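Local coordinates for protein Beta/alpha-amylase (Paenibacillus polymyxa, PDB 3VOC) that hydrolyses alpha-1,4-glucosidic linkages of starch through its beta-amylase domain, the part present here, releasing successive maltose units from the non-reducing ends of chains, at residues 278-283 against 317-322; 304-309 against 346-351; 354-359 against 379-384. One frame throughout, in Å; residues are numbered along the deposited sequence.

Overall arrangement
All three contacts belong to the closed eight-stranded parallel barrel of the glycosyl hydrolase family 14 domain. Interaction 1 joins strands 275-279 and 318-321, interaction 3 joins 356-359 and 383-386, and strands 318-321 and 356-359 are themselves neighbours, L319 O lying 2.8 Å from N357 N. Interaction 2 packs two outer helices over this wall: I280 CD1 meets L308 CD2 at 3.6 Å. S346 OG, on one of those helices, lies 2.7 Å from Y381 OH of interaction 3. Interactions 1 and 3 meet again at the active site, where K279 NZ forms a 2.6 Å salt bridge with OE2 of E359, the proton acceptor by similarity to relatives.

Interaction 1: residues 278-283 against 317-322; sequences AKISGL and LDLTFT
Segments 278-283 and 317-322 run side by side in parallel, 26° apart end to end, with A278 paired to L319 and K279 to T320. Three backbone bonds form the ladder: A278 N gives to D318 O, T320 N to A278 O, and I280 N to T320 O at 3.1 Å, the last arriving nearly along the C=O axis. K279 and T320 point the same way from adjacent strands, and K279 CG lies 3.7 Å from T320 CB. Beyond CG the lysine chain is fully extended and leaves its neighbour, carrying NZ to a salt bridge with E359. These are the fifth and sixth strands of the TIM barrel, and both K279 and T322 are substrate-binding residues by similarity to relatives. On the side of A278 and L319, facing helix 305-315, the packing is tight: I280 CG1 and CD1 each sit 3.5 Å from L319 CD1, the two chains crossing obliquely. F321, its CG anti to the backbone N (chi1 -161°), carries its ring forward alongside 280-282, so that CE1 lies 3.3 Å from S281 O and CZ 3.8 Å from G282 CA. T322 CG2 approaches G282 N to 3.4 Å; a side chain on G282 would collide with that methyl. S281 directs OG out of the pair to hydrogen-bond E163, the predicted proton donor.

Interaction 2: residues 304-309 against 346-351; sequences DYNRLI and SSIANA
Two outer helices of the TIM barrel, 305-315 and 338-352, pack side by side here, each following a barrel strand in the chain. Their short segments cross at -49° with axes 9.7 Å apart, and no hydrogen bond joins them. I348 carries the contact, its CB directed at the other helix. Its CG1 stands anti to the carbonyl carbon (chi1 -62°) and its CG2 anti to the backbone N, so the two branches spread over different neighbours. The CD1 tip reaches Y305 CB at 3.8 Å, while CG2 meets I309 CD1 at 3.7 Å, the two isoleucines crossing at about a right angle. I309 sends its other branch towards the backbone, CG2 lying 3.8 Å from A349 CA; the small alanine lets the methyl come this close to the helix. This inner edge of the seam continues the hydrophobic layer between strands and helices of the barrel, with I309 also touching V345 and A349 touching L356. At the outer, exposed edge N306 lays its amide oxygen against the isoleucine, OD1 being 3.4 Å from I348 CG2. The phenol of Y305 leads away from the seam to hydrogen-bond E297. D304 is the N-cap of its helix: OD1 accepts from R307 N at 3.0 Å, the donor standing above the carboxylate plane.

Interaction 3: residues 354-359 against 379-384; sequences VRLNGE and FGYHGF
Two backbone hydrogen bonds tie 354-359 to 379-384. H382 N gives to L356 O at 2.8 Å, nearly straight and along the C=O axis, whereas G358 N reaches G383 O from above the carbonyl plane, a more bent bond of 2.9 Å. A water accepts from L356 N and sits within hydrogen-bonding distance of G380 O. Between flat groups, the R355 guanidinium lies over one face of the H382 imidazole, their planes 31° apart and NH1 3.3 Å from ND1 without a hydrogen bond. The bend at chi3 (54°) folds the arginine back over the ring, and its charge is shared between D318 and D5, D5 also binding H382 ND1. Apolar packing centres on Y381: L356 CB sits 3.8 Å from the ring centroid, almost on its normal, in a CH-pi contact, while L356 CD1 meets Y381 CE2. The ring edge runs along the next peptide, Y381 CD1 3.4 Å from G358 N, and a side chain on G358 would clash with Y381 CE1. An alanine in place of Y381 would probably leave L356 without its aromatic floor and cost the hydroxyl's bond to S346. F384, its CG anti to the backbone N, places CE1 3.4 Å from E359 C, beside the residue that acts as proton acceptor by similarity. Strands 356-359 and 383-386, the seventh and eighth of the barrel, form a beta-alpha-beta unit with helix 367-378, which touches Y381 and F384, while helix 338-352 packs against L356 and F379.

Interaction 1: residues 278-283 against 317-322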
loop_
_atom_site.group_PDB
_atom_site.type_symbol
_atom_site.label_atom_id
_atom_site.label_comp_id
_atom_site.label_asym_id
_atom_site.label_seq_id
_atom_site.Cartn_x
_atom_site.Cartn_y
_atom_site.Cartn_z
ATOM N N ALA A 278 4.611 -1.897 5.968
ATOM C CA ALA A 278 3.601 -1.261 5.133
ATOM C C ALA A 278 4.181 -1.156 3.725
ATOM O O ALA A 278 5.375 -1.403 3.518
ATOM C CB ALA A 278 3.206 0.120 5.677
ATOM N N LYS A 279 3.334 -0.798 2.766
ATOM C CA LYS A 279 3.698 -0.877 1.355
ATOM C C LYS A 279 3.659 0.468 0.649
ATOM O O LYS A 279 2.713 1.251 0.811
ATOM C CB LYS A 279 2.782 -1.865 0.635
ATOM C CG LYS A 279 2.619 -3.201 1.391
ATOM C CD LYS A 279 1.733 -4.239 0.665
ATOM C CE LYS A 279 1.695 -5.562 1.461
ATOM N NZ LYS A 279 1.071 -6.710 0.707
ATOM N N ILE A 280 4.699 0.718 -0.141
ATOM C CA ILE A 280 4.708 1.850 -1.055
ATOM C C ILE A 280 4.303 1.327 -2.432
ATOM O O ILE A 280 4.767 0.262 -2.861
ATOM C CB ILE A 280 6.098 2.544 -1.062
ATOM C CG1 ILE A 280 6.348 3.238 0.292
ATOM C CG2 ILE A 280 6.225 3.576 -2.231
ATOM C CD1 ILE A 280 7.731 3.943 0.383
ATOM N N SER A 281 3.417 2.065 -3.098
ATOM C CA SER A 281 2.922 1.728 -4.418
ATOM C C SER A 281 4.030 1.835 -5.459
ATOM O O SER A 281 4.895 2.712 -5.357
ATOM C CB SER A 281 1.811 2.715 -4.795
ATOM O OG SER A 281 1.149 2.326 -5.992
ATOM N N GLY A 282 3.963 0.988 -6.483
ATOM C CA GLY A 282 4.879 1.080 -7.617
ATOM C C GLY A 282 4.219 1.839 -8.762
ATOM O O GLY A 282 3.558 1.233 -9.615
ATOM N N LEU A 283 4.403 3.156 -8.783
ATOM C CA LEU A 283 3.723 4.010 -9.753
ATOM C C LEU A 283 4.695 4.281 -10.905
ATOM O O LEU A 283 5.213 5.391 -11.074
ATOM C CB LEU A 283 3.204 5.277 -9.061
ATOM C CG LEU A 283 2.193 5.006 -7.922
ATOM C CD1 LEU A 283 1.905 6.287 -7.150
ATOM C CD2 LEU A 283 0.873 4.441 -8.507
ATOM N N LEU A 317 8.939 0.752 10.847
ATOM C CA LEU A 317 8.188 -0.125 9.945
ATOM C C LEU A 317 9.082 -0.602 8.813
ATOM O O LEU A 317 9.912 0.166 8.288
ATOM C CB LEU A 317 6.994 0.619 9.340
ATOM C CG LEU A 317 5.949 1.150 10.344
ATOM C CD1 LEU A 317 4.920 2.024 9.667
ATOM C CD2 LEU A 317 5.253 0.011 11.089
ATOM N N ASP A 318 8.913 -1.865 8.433
ATOM C CA ASP A 318 9.626 -2.406 7.285
ATOM C C ASP A 318 8.913 -1.972 6.021
ATOM O O ASP A 318 7.724 -1.666 6.054
ATOM C CB ASP A 318 9.692 -3.932 7.362
ATOM C CG ASP A 318 10.616 -4.430 8.473
ATOM O OD1 ASP A 318 11.236 -3.616 9.175
ATOM O OD2 ASP A 318 10.740 -5.653 8.624
ATOM N N LEU A 319 9.641 -1.944 4.912
ATOM C CA LEU A 319 9.081 -1.439 3.654
ATOM C C LEU A 319 8.886 -2.576 2.669
ATOM O O LEU A 319 9.825 -3.326 2.382
ATOM C CB LEU A 319 10.006 -0.366 3.049
ATOM C CG LEU A 319 9.694 0.111 1.621
ATOM C CD1 LEU A 319 8.355 0.779 1.646
ATOM C CD2 LEU A 319 10.765 1.095 1.126
ATOM N N THR A 320 7.664 -2.702 2.154
ATOM C CA THR A 320 7.384 -3.620 1.066
ATOM C C THR A 320 7.292 -2.786 -0.210
ATOM O O THR A 320 6.575 -1.767 -0.268
ATOM C CB THR A 320 6.077 -4.406 1.305
ATOM O OG1 THR A 320 6.242 -5.253 2.453
ATOM C CG2 THR A 320 5.685 -5.253 0.070
ATOM N N PHE A 321 8.034 -3.200 -1.221
ATOM C CA PHE A 321 7.900 -2.581 -2.519
ATOM C C PHE A 321 7.505 -3.634 -3.538
ATOM O O PHE A 321 7.546 -4.833 -3.249
ATOM C CB PHE A 321 9.170 -1.803 -2.926
ATOM C CG PHE A 321 8.918 -0.790 -4.013
ATOM C CD1 PHE A 321 8.049 0.279 -3.787
ATOM C CD2 PHE A 321 9.506 -0.929 -5.271
ATOM C CE1 PHE A 321 7.777 1.212 -4.808
ATOM C CE2 PHE A 321 9.250 0.009 -6.301
ATOM C CZ PHE A 321 8.384 1.070 -6.067
ATOM N N THR A 322 7.100 -3.179 -4.721
ATOM C CA THR A 322 6.482 -4.040 -5.721
ATOM C C THR A 322 7.092 -3.772 -7.097
ATOM O O THR A 322 8.037 -2.977 -7.219
ATOM C CB THR A 322 4.945 -3.818 -5.727
ATOM O OG1 THR A 322 4.343 -4.668 -6.702
ATOM C CG2 THR A 322 4.610 -2.367 -6.042
#

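Interaction 2: residues 304-309 against 346-351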
loop_
_atom_site.group_PDB
_atom_site.type_symbol
_atom_site.label_atom_id
_atom_site.label_comp_id
_atom_site.label_asym_id
_atom_site.label_seq_id
_atom_site.Cartn_x
_atom_site.Cartn_y
_atom_site.Cartn_z
ATOM N N ASP A 304 8.996 12.973 -2.600
ATOM C CA ASP A 304 10.378 12.856 -2.128
ATOM C C ASP A 304 10.519 11.483 -1.471
ATOM O O ASP A 304 10.108 11.282 -0.316
ATOM C CB ASP A 304 10.689 14.031 -1.156
ATOM C CG ASP A 304 12.090 13.970 -0.532
ATOM O OD1 ASP A 304 12.785 12.938 -0.627
ATOM O OD2 ASP A 304 12.481 14.981 0.101
ATOM N N TYR A 305 11.103 10.535 -2.206
ATOM C CA TYR A 305 11.247 9.180 -1.679
ATOM C C TYR A 305 12.218 9.128 -0.500
ATOM O O TYR A 305 12.053 8.305 0.400
ATOM C CB TYR A 305 11.727 8.215 -2.760
ATOM C CG TYR A 305 10.685 7.824 -3.771
ATOM C CD1 TYR A 305 9.483 7.228 -3.379
ATOM C CD2 TYR A 305 10.914 8.013 -5.127
ATOM C CE1 TYR A 305 8.530 6.862 -4.314
ATOM C CE2 TYR A 305 9.966 7.648 -6.066
ATOM C CZ TYR A 305 8.776 7.076 -5.652
ATOM O OH TYR A 305 7.835 6.705 -6.592
ATOM N N ASN A 306 13.236 9.989 -0.497
ATOM C CA ASN A 306 14.168 9.992 0.644
ATOM C C ASN A 306 13.386 10.282 1.927
ATOM O O ASN A 306 13.551 9.614 2.937
ATOM C CB ASN A 306 15.290 11.033 0.480
ATOM C CG ASN A 306 16.359 10.610 -0.524
ATOM O OD1 ASN A 306 16.916 9.502 -0.455
ATOM N ND2 ASN A 306 16.678 11.510 -1.442
ATOM N N ARG A 307 12.530 11.296 1.872
ATOM C CA ARG A 307 11.777 11.698 3.043
ATOM C C ARG A 307 10.727 10.662 3.411
ATOM O O ARG A 307 10.498 10.413 4.583
ATOM C CB ARG A 307 11.087 13.032 2.798
ATOM C CG ARG A 307 10.741 13.764 4.077
ATOM C CD ARG A 307 10.123 15.102 3.727
ATOM N NE ARG A 307 8.677 14.979 3.544
ATOM C CZ ARG A 307 7.919 15.892 2.951
ATOM N NH1 ARG A 307 8.473 16.974 2.421
ATOM N NH2 ARG A 307 6.602 15.718 2.879
ATOM N N LEU A 308 10.065 10.097 2.407
ATOM C CA LEU A 308 9.008 9.123 2.666
ATOM C C LEU A 308 9.598 7.889 3.341
ATOM O O LEU A 308 9.026 7.361 4.307
ATOM C CB LEU A 308 8.314 8.726 1.359
ATOM C CG LEU A 308 7.136 7.739 1.482
ATOM C CD1 LEU A 308 5.997 8.309 2.337
ATOM C CD2 LEU A 308 6.605 7.403 0.113
ATOM N N ILE A 309 10.745 7.437 2.841
ATOM C CA ILE A 309 11.368 6.211 3.364
ATOM C C ILE A 309 11.958 6.482 4.741
ATOM O O ILE A 309 11.929 5.616 5.611
ATOM C CB ILE A 309 12.351 5.572 2.332
ATOM C CG1 ILE A 309 11.547 5.067 1.115
ATOM C CG2 ILE A 309 13.086 4.365 2.924
ATOM C CD1 ILE A 309 12.411 4.808 -0.152
ATOM N N SER A 346 14.728 0.831 -3.523
ATOM C CA SER A 346 15.563 -0.148 -2.810
ATOM C C SER A 346 16.891 0.440 -2.319
ATOM O O SER A 346 17.281 0.197 -1.174
ATOM C CB SER A 346 15.811 -1.401 -3.669
ATOM O OG SER A 346 14.593 -2.069 -3.988
ATOM N N SER A 347 17.576 1.191 -3.179
ATOM C CA SER A 347 18.845 1.860 -2.809
ATOM C C SER A 347 18.669 2.831 -1.642
ATOM O O SER A 347 19.500 2.880 -0.729
ATOM C CB SER A 347 19.414 2.648 -3.991
ATOM O OG SER A 347 19.984 1.776 -4.950
ATOM N N ILE A 348 17.599 3.615 -1.691
ATOM C CA ILE A 348 17.308 4.552 -0.606
ATOM C C ILE A 348 17.034 3.812 0.699
ATOM O O ILE A 348 17.628 4.135 1.736
ATOM C CB ILE A 348 16.153 5.493 -0.961
ATOM C CG1 ILE A 348 16.541 6.348 -2.178
ATOM C CG2 ILE A 348 15.744 6.355 0.279
ATOM C CD1 ILE A 348 15.386 7.124 -2.807
ATOM N N ALA A 349 16.140 2.824 0.655
ATOM C CA ALA A 349 15.867 2.009 1.839
ATOM C C ALA A 349 17.149 1.399 2.434
ATOM O O ALA A 349 17.373 1.477 3.647
ATOM C CB ALA A 349 14.853 0.927 1.509
ATOM N N ASN A 350 17.997 0.804 1.593
ATOM C CA ASN A 350 19.250 0.212 2.112
ATOM C C ASN A 350 20.203 1.242 2.688
ATOM O O ASN A 350 20.824 0.994 3.717
ATOM C CB ASN A 350 19.979 -0.632 1.061
ATOM C CG ASN A 350 19.315 -1.977 0.848
ATOM O OD1 ASN A 350 18.606 -2.477 1.725
ATOM N ND2 ASN A 350 19.531 -2.564 -0.319
ATOM N N ALA A 351 20.304 2.395 2.028
ATOM C CA ALA A 351 21.131 3.508 2.526
ATOM C C ALA A 351 20.703 3.919 3.933
ATOM O O ALA A 351 21.536 4.324 4.749
ATOM C CB ALA A 351 21.045 4.701 1.590
#

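Interaction 3: residues 354-359 against 379-384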
loop_
_atom_site.group_PDB
_atom_site.type_symbol
_atom_site.label_atom_id
_atom_site.label_comp_id
_atom_site.label_asym_id
_atom_site.label_seq_id
_atom_site.Cartn_x
_atom_site.Cartn_y
_atom_site.Cartn_z
ATOM N N VAL A 354 16.501 0.646 6.199
ATOM C CA VAL A 354 15.105 0.193 6.232
ATOM C C VAL A 354 15.025 -1.195 5.601
ATOM O O VAL A 354 15.423 -1.379 4.452
ATOM C CB VAL A 354 14.162 1.186 5.513
ATOM C CG1 VAL A 354 12.728 0.635 5.431
ATOM C CG2 VAL A 354 14.162 2.541 6.244
ATOM N N ARG A 355 14.521 -2.169 6.354
ATOM C CA ARG A 355 14.387 -3.541 5.853
ATOM C C ARG A 355 13.420 -3.602 4.670
ATOM O O ARG A 355 12.296 -3.094 4.759
ATOM C CB ARG A 355 13.893 -4.468 6.955
ATOM C CG ARG A 355 14.901 -4.674 8.122
ATOM C CD ARG A 355 14.234 -5.333 9.315
ATOM N NE ARG A 355 13.556 -6.579 8.944
ATOM C CZ ARG A 355 14.128 -7.784 8.950
ATOM N NH1 ARG A 355 15.401 -7.933 9.307
ATOM N NH2 ARG A 355 13.425 -8.851 8.606
ATOM N N LEU A 356 13.863 -4.236 3.583
ATOM C CA LEU A 356 13.050 -4.400 2.380
ATOM C C LEU A 356 12.392 -5.771 2.242
ATOM O O LEU A 356 13.024 -6.818 2.444
ATOM C CB LEU A 356 13.888 -4.161 1.131
ATOM C CG LEU A 356 14.310 -2.738 0.830
ATOM C CD1 LEU A 356 15.553 -2.787 -0.026
ATOM C CD2 LEU A 356 13.183 -1.933 0.127
ATOM N N ASN A 357 11.119 -5.733 1.864
ATOM C CA ASN A 357 10.379 -6.915 1.408
ATOM C C ASN A 357 9.797 -6.621 0.029
ATOM O O ASN A 357 9.494 -5.469 -0.285
ATOM C CB ASN A 357 9.262 -7.264 2.398
ATOM C CG ASN A 357 9.800 -7.612 3.788
ATOM O OD1 ASN A 357 9.643 -6.839 4.737
ATOM N ND2 ASN A 357 10.438 -8.778 3.909
ATOM N N GLY A 358 9.632 -7.655 -0.789
ATOM C CA GLY A 358 9.277 -7.469 -2.196
ATOM C C GLY A 358 8.056 -8.251 -2.641
ATOM O O GLY A 358 7.662 -9.229 -1.997
ATOM N N GLU A 359 7.450 -7.803 -3.740
ATOM C CA GLU A 359 6.292 -8.478 -4.331
ATOM C C GLU A 359 6.384 -8.272 -5.822
ATOM O O GLU A 359 7.014 -7.320 -6.265
ATOM C CB GLU A 359 4.996 -7.812 -3.882
ATOM C CG GLU A 359 4.664 -8.006 -2.430
ATOM C CD GLU A 359 3.366 -7.339 -2.039
ATOM O OE1 GLU A 359 2.701 -6.733 -2.896
ATOM O OE2 GLU A 359 3.011 -7.432 -0.859
ATOM N N PHE A 379 19.783 -6.130 -3.556
ATOM C CA PHE A 379 19.397 -5.206 -2.485
ATOM C C PHE A 379 19.180 -5.829 -1.111
ATOM O O PHE A 379 18.665 -5.179 -0.202
ATOM C CB PHE A 379 18.192 -4.375 -2.933
ATOM C CG PHE A 379 18.461 -3.547 -4.168
ATOM C CD1 PHE A 379 19.340 -2.461 -4.112
ATOM C CD2 PHE A 379 17.845 -3.855 -5.380
ATOM C CE1 PHE A 379 19.617 -1.699 -5.249
ATOM C CE2 PHE A 379 18.112 -3.097 -6.534
ATOM C CZ PHE A 379 19.000 -2.008 -6.463
ATOM N N GLY A 380 19.560 -7.091 -0.952
ATOM C CA GLY A 380 19.496 -7.703 0.385
ATOM C C GLY A 380 18.085 -7.752 0.958
ATOM O O GLY A 380 17.879 -7.496 2.158
ATOM N N TYR A 381 17.113 -8.094 0.110
ATOM C CA TYR A 381 15.720 -8.250 0.564
ATOM C C TYR A 381 15.582 -9.297 1.666
ATOM O O TYR A 381 16.308 -10.308 1.677
ATOM C CB TYR A 381 14.785 -8.572 -0.611
ATOM C CG TYR A 381 14.275 -7.342 -1.339
ATOM C CD1 TYR A 381 12.902 -7.058 -1.378
ATOM C CD2 TYR A 381 15.153 -6.463 -1.984
ATOM C CE1 TYR A 381 12.415 -5.938 -2.043
ATOM C CE2 TYR A 381 14.669 -5.321 -2.667
ATOM C CZ TYR A 381 13.290 -5.073 -2.677
ATOM O OH TYR A 381 12.773 -3.959 -3.306
ATOM N N HIS A 382 14.675 -9.030 2.606
ATOM C CA HIS A 382 14.416 -9.922 3.726
ATOM C C HIS A 382 13.249 -10.854 3.427
ATOM O O HIS A 382 13.004 -11.816 4.136
ATOM C CB HIS A 382 14.155 -9.111 5.009
ATOM C CG HIS A 382 15.345 -8.324 5.459
ATOM N ND1 HIS A 382 16.316 -8.849 6.287
ATOM C CD2 HIS A 382 15.741 -7.065 5.161
ATOM C CE1 HIS A 382 17.247 -7.935 6.500
ATOM N NE2 HIS A 382 16.928 -6.848 5.813
ATOM N N GLY A 383 12.532 -10.580 2.357
ATOM C CA GLY A 383 11.391 -11.409 2.021
ATOM C C GLY A 383 10.908 -11.080 0.639
ATOM O O GLY A 383 11.168 -9.987 0.104
ATOM N N PHE A 384 10.236 -12.056 0.051
ATOM C CA PHE A 384 9.520 -11.846 -1.187
ATOM C C PHE A 384 8.196 -12.575 -1.070
ATOM O O PHE A 384 8.166 -13.752 -0.671
ATOM C CB PHE A 384 10.290 -12.365 -2.421
ATOM C CG PHE A 384 9.533 -12.145 -3.697
ATOM C CD1 PHE A 384 9.548 -10.892 -4.314
ATOM C CD2 PHE A 384 8.726 -13.146 -4.226
ATOM C CE1 PHE A 384 8.808 -10.658 -5.458
ATOM C CE2 PHE A 384 7.977 -12.922 -5.358
ATOM C CZ PHE A 384 8.012 -11.676 -5.975
HETATM O O HOH W 1 16.718 -4.909 2.974
#